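PDB 2QUP: BH1478 protein, which is of unknown function but belongs to the DUF327 family and folds into a single chain of four helices. Local coordinates for residues G54-L57 with S58-T62. Sequence-based numbering, arbitrary orientation. Where two conformers were deposited one is given.
Sequences GKLL and SETRT
With chi1 at 82°, S58 sets OG between its backbone N and carbonyl carbon and turns it back on K55, while L56 swings CG opposite its backbone N (chi1 -166°), which carries CD1 down the helix to T60. S58 OG lies 2.5 Å from K55 O, in the carbonyl plane and on a lone pair, a very short bond resting on one of two conformers. The same oxygen accepts the helical bond from E59 N at 3.1 Å, which in this conformer gives it two donors. One residue on, T60 N bonds to L56 O at 2.7 Å, and L56 CD1 rests against T60 CG2 at 3.6 Å, the side chains slanting across each other. K55 and E59 run side by side, their opposite charges near but not in contact, NZ to OE1 4.7 Å. R61 leaves helical geometry with a positive phi of 70°; its N makes a weak bond to L57 O, and in one of two conformers its bent chain brings NH2 to S58 O at 2.9 Å, the oxygen tilted out of the guanidinium plane. L57 CD1 lies 3.8 Å from T62 O, and the leucine packs on L66 and Y69 of helix 63-88. T62 OG1 caps E65 N. The last two turns of helix 27-60 thus lead through R61 and N-cap T62 into helix 63-88: a tight two-residue turn of a helical hairpin in an all-helical fold.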
ATOM      1  N   GLY A  54      -7.944   4.191  -7.236  1.00 20.64           N
ATOM      2  CA  GLY A  54      -8.674   2.988  -6.862  1.00 21.26           C
ATOM      3  C   GLY A  54     -10.130   3.275  -7.108  1.00 15.88           C
ATOM      4  O   GLY A  54     -10.879   2.424  -7.579  1.00 34.10           O
ATOM      5  N   LYS A  55     -10.517   4.496  -6.754  1.00 22.57           N
ATOM      6  CA  LYS A  55     -11.788   5.069  -7.126  1.00 20.30           C
ATOM      7  C   LYS A  55     -12.048   5.125  -8.629  1.00 20.03           C
ATOM      8  O   LYS A  55     -13.088   4.632  -9.088  1.00 21.51           O
ATOM      9  CB  LYS A  55     -11.956   6.440  -6.472  1.00 24.66           C
ATOM     10  CG  LYS A  55     -13.184   7.201  -6.946  1.00 32.98           C
ATOM     11  CD  LYS A  55     -14.215   7.290  -5.852  1.00 48.59           C
ATOM     12  CE  LYS A  55     -15.226   6.168  -5.943  1.00 48.90           C
ATOM     13  NZ  LYS A  55     -16.093   6.161  -4.726  1.00 44.60           N
ATOM     14  N   LEU A  56     -11.121   5.710  -9.400  1.00 19.35           N
ATOM     15  CA  LEU A  56     -11.184   5.671 -10.876  1.00 22.19           C
ATOM     16  C   LEU A  56     -11.408   4.280 -11.411  1.00 23.32           C
ATOM     17  O   LEU A  56     -12.268   4.097 -12.266  1.00 31.49           O
ATOM     18  CB  LEU A  56      -9.892   6.215 -11.512  1.00 22.90           C
ATOM     19  CG  LEU A  56      -9.938   6.543 -12.999  1.00 30.14           C
ATOM     20  CD1 LEU A  56     -11.217   7.282 -13.330  1.00 37.51           C
ATOM     21  CD2 LEU A  56      -8.725   7.404 -13.379  1.00 20.04           C
ATOM     22  N   LEU A  57     -10.643   3.308 -10.896  1.00 25.39           N
ATOM     23  CA  LEU A  57     -10.730   1.920 -11.352  1.00 21.92           C
ATOM     24  C   LEU A  57     -12.082   1.354 -11.029  1.00 19.24           C
ATOM     25  O   LEU A  57     -12.619   0.629 -11.833  1.00 23.89           O
ATOM     26  CB  LEU A  57      -9.658   1.018 -10.724  1.00 25.63           C
ATOM     27  CG  LEU A  57      -9.861  -0.514 -10.783  1.00 21.99           C
ATOM     28  CD1 LEU A  57      -9.868  -1.064 -12.212  1.00 20.92           C
ATOM     29  CD2 LEU A  57      -8.808  -1.221  -9.940  1.00 27.75           C
ATOM     30  N   SER A  58     -12.630   1.687  -9.868  1.00 27.02           N
ATOM     31  CA  SER A  58     -13.973   1.228  -9.489  0.50 20.86           C
ATOM     32  C   SER A  58     -15.068   1.766 -10.433  1.00 28.75           C
ATOM     33  O   SER A  58     -16.098   1.093 -10.680  1.00 28.32           O
ATOM     34  CB  SER A  58     -14.264   1.645  -8.053  0.50 22.19           C
ATOM     35  OG  SER A  58     -14.697   2.989  -8.014  0.50 10.83           O
ATOM     36  N   GLU A  59     -14.837   2.970 -10.961  1.00 33.39           N
ATOM     37  CA  GLU A  59     -15.750   3.641 -11.883  1.00 35.37           C
ATOM     38  C   GLU A  59     -15.553   3.151 -13.322  1.00 37.22           C
ATOM     39  O   GLU A  59     -16.521   2.882 -14.019  1.00 39.60           O
ATOM     40  CB  GLU A  59     -15.523   5.165 -11.853  1.00 37.12           C
ATOM     41  CG  GLU A  59     -15.815   5.882 -10.535  1.00 44.38           C
ATOM     42  CD  GLU A  59     -17.292   5.902 -10.155  1.00 55.19           C
ATOM     43  OE1 GLU A  59     -17.618   5.350  -9.084  1.00 56.36           O
ATOM     44  OE2 GLU A  59     -18.121   6.473 -10.904  1.00 57.44           O
ATOM     45  N   THR A  60     -14.307   3.083 -13.785  1.00 34.93           N
ATOM     46  CA  THR A  60     -14.050   2.756 -15.186  1.00 31.50           C
ATOM     47  C   THR A  60     -14.012   1.256 -15.411  1.00 36.53           C
ATOM     48  O   THR A  60     -14.683   0.769 -16.323  1.00 45.33           O
ATOM     49  CB  THR A  60     -12.755   3.357 -15.725  1.00 34.60           C
ATOM     50  OG1 THR A  60     -11.663   2.752 -15.042  1.00 44.24           O
ATOM     51  CG2 THR A  60     -12.711   4.852 -15.517  1.00 31.70           C
ATOM     52  N   ARG A  61     -13.215   0.565 -14.619  1.00 30.78           N
ATOM     53  CA  ARG A  61     -13.101  -0.927 -14.607  0.50 31.44           C
ATOM     54  C   ARG A  61     -12.407  -1.442 -15.884  1.00 32.22           C
ATOM     55  O   ARG A  61     -12.752  -2.431 -16.428  1.00 28.16           O
ATOM     56  CB  ARG A  61     -14.428  -1.646 -14.307  0.50 30.69           C
ATOM     57  CG  ARG A  61     -15.131  -1.153 -13.044  0.50 33.27           C
ATOM     58  CD  ARG A  61     -16.607  -1.505 -13.024  0.50 30.31           C
ATOM     59  NE  ARG A  61     -17.381  -0.796 -14.048  0.50 37.08           N
ATOM     60  CZ  ARG A  61     -18.119   0.295 -13.836  0.50 36.82           C
ATOM     61  NH1 ARG A  61     -18.788   0.845 -14.839  0.50 35.45           N
ATOM     62  NH2 ARG A  61     -18.182   0.859 -12.634  0.50 32.38           N
ATOM     63  N   THR A  62     -11.378  -0.738 -16.290  1.00 29.08           N
ATOM     64  CA  THR A  62     -10.637  -1.121 -17.463  1.00 24.70           C
ATOM     65  C   THR A  62      -9.300  -1.697 -16.999  1.00 28.27           C
ATOM     66  O   THR A  62      -8.847  -1.411 -15.889  1.00 26.62           O
ATOM     67  CB  THR A  62     -10.395   0.101 -18.382  1.00 28.39           C
ATOM     68  OG1 THR A  62      -9.645   1.083 -17.668  1.00 25.09           O
ATOM     69  CG2 THR A  62     -11.707   0.731 -18.859  1.00 22.84           C
TER